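PDB 3FOT: 15-O-acetyltransferase from Fusarium sporotrichioides, which acetylates the 15-hydroxyl of trichothecene intermediates, a step in the biosynthesis of T-2 toxin and related sesquiterpene mycotoxins. Local coordinates for residues V459-S464 with S482-S487. Sequence-based numbering, arbitrary orientation.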
# COMPACT_ATOMS: atom_id res chain seq x y z
N VAL A 459 25.99 -5.28 2.88
CA VAL A 459 26.03 -6.29 1.86
C VAL A 459 25.23 -5.84 0.63
O VAL A 459 25.74 -5.86 -0.49
CB VAL A 459 25.50 -7.63 2.40
CG1 VAL A 459 25.38 -8.63 1.30
CG2 VAL A 459 26.47 -8.17 3.53
N LEU A 460 23.98 -5.42 0.84
CA LEU A 460 23.16 -4.91 -0.27
C LEU A 460 22.62 -3.55 0.07
O LEU A 460 22.08 -3.35 1.15
CB LEU A 460 22.02 -5.89 -0.61
CG LEU A 460 22.51 -7.21 -1.25
CD1 LEU A 460 21.46 -8.32 -1.00
CD2 LEU A 460 22.74 -7.03 -2.71
N SER A 461 22.79 -2.59 -0.84
CA SER A 461 22.25 -1.25 -0.63
C SER A 461 20.85 -1.21 -1.20
O SER A 461 20.63 -1.68 -2.34
CB SER A 461 23.09 -0.22 -1.38
OG SER A 461 22.59 1.08 -1.08
N VAL A 462 19.89 -0.71 -0.43
CA VAL A 462 18.52 -0.61 -0.94
C VAL A 462 18.41 0.75 -1.63
O VAL A 462 18.28 1.78 -0.95
CB VAL A 462 17.43 -0.77 0.16
CG1 VAL A 462 16.03 -0.76 -0.45
CG2 VAL A 462 17.64 -2.08 0.97
N GLU A 463 18.46 0.74 -2.96
CA GLU A 463 18.61 1.99 -3.74
C GLU A 463 17.29 2.67 -4.01
O GLU A 463 17.18 3.90 -3.89
CB GLU A 463 19.34 1.75 -5.05
CG GLU A 463 20.74 1.22 -4.81
CD GLU A 463 21.70 1.58 -5.91
OE1 GLU A 463 21.31 1.54 -7.10
OE2 GLU A 463 22.85 1.91 -5.57
N SER A 464 16.29 1.87 -4.39
CA SER A 464 15.00 2.45 -4.78
C SER A 464 13.88 1.53 -4.34
O SER A 464 14.03 0.30 -4.28
CB SER A 464 14.94 2.69 -6.29
OG SER A 464 14.94 1.47 -6.99
N SER A 482 8.48 8.45 -0.15
CA SER A 482 9.79 9.04 -0.06
C SER A 482 10.81 7.98 0.29
O SER A 482 10.53 7.09 1.08
CB SER A 482 9.82 10.11 1.03
OG SER A 482 11.09 10.73 1.05
N TRP A 483 12.00 8.10 -0.30
CA TRP A 483 13.12 7.25 0.09
C TRP A 483 14.41 8.01 -0.12
O TRP A 483 14.57 8.63 -1.16
CB TRP A 483 13.10 6.02 -0.78
CG TRP A 483 14.15 4.99 -0.52
CD1 TRP A 483 15.11 4.58 -1.40
CD2 TRP A 483 14.31 4.21 0.66
NE1 TRP A 483 15.88 3.58 -0.82
CE2 TRP A 483 15.41 3.34 0.44
CE3 TRP A 483 13.64 4.16 1.89
CZ2 TRP A 483 15.84 2.42 1.40
CZ3 TRP A 483 14.08 3.24 2.86
CH2 TRP A 483 15.17 2.38 2.59
N ARG A 484 15.30 7.99 0.88
CA ARG A 484 16.62 8.68 0.76
C ARG A 484 16.40 10.15 0.36
O ARG A 484 17.14 10.72 -0.49
CB ARG A 484 17.53 7.99 -0.24
CG ARG A 484 17.93 6.59 0.24
CD ARG A 484 18.73 5.90 -0.83
NE ARG A 484 19.17 4.58 -0.39
CZ ARG A 484 20.27 4.34 0.33
NH1 ARG A 484 20.57 3.09 0.66
NH2 ARG A 484 21.09 5.33 0.71
N ASP A 485 15.40 10.75 1.01
CA ASP A 485 15.00 12.17 0.86
C ASP A 485 14.47 12.55 -0.52
O ASP A 485 14.36 13.74 -0.82
CB ASP A 485 16.15 13.12 1.21
CG ASP A 485 16.40 13.21 2.69
OD1 ASP A 485 15.42 13.21 3.49
OD2 ASP A 485 17.58 13.33 3.05
N ALA A 486 14.16 11.56 -1.35
CA ALA A 486 13.59 11.83 -2.66
C ALA A 486 12.14 11.36 -2.68
O ALA A 486 11.87 10.21 -2.33
CB ALA A 486 14.39 11.14 -3.75
N SER A 487 11.24 12.23 -3.12
CA SER A 487 9.81 11.88 -3.26
C SER A 487 9.52 11.29 -4.63
O SER A 487 9.97 11.81 -5.65
CB SER A 487 8.91 13.11 -3.02
OG SER A 487 9.08 13.59 -1.68
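Trp483 lays the benzo edge of its indole against Val462, CZ2 reaching CG1 at 3.7 Å, with the two side chains crossing at about a right angle. On the adjoining pyrrole edge, Trp483 NE1 donates to Val462 O at 3.0 Å, the oxygen lying almost in the ring plane. Tryptophan suits the place because one flat group packs on the compact valine and still supplies an N-H. Arg484 grips Val462 O side-on with two nitrogens, NE at 3.0 Å and NH1 at 3.1 Å. The oxygen lies in the guanidinium plane, yet NH1 stands above the carbonyl plane. Three donors thus converge on Val462 O. The arginine chain, extended from CG to NE, is long enough to carry the guanidinium from the turn to the strand, and its CG rests 3.7 Å above the indole plane, toward the rim. The carboxylate of Glu463 makes a salt bridge with Arg60, while its backbone O meets Trp483 CD1 at 3.3 Å. His448 meets the Trp483 ring edge-to-face. Trp483 to Ala486 form a type I' turn, which closes a two-residue beta hairpin; Trp483 and Arg484 tie this hairpin to strand 457-469, joining a six-stranded and a four-stranded mixed sheet of this BAHD-superfamily acyltransferase.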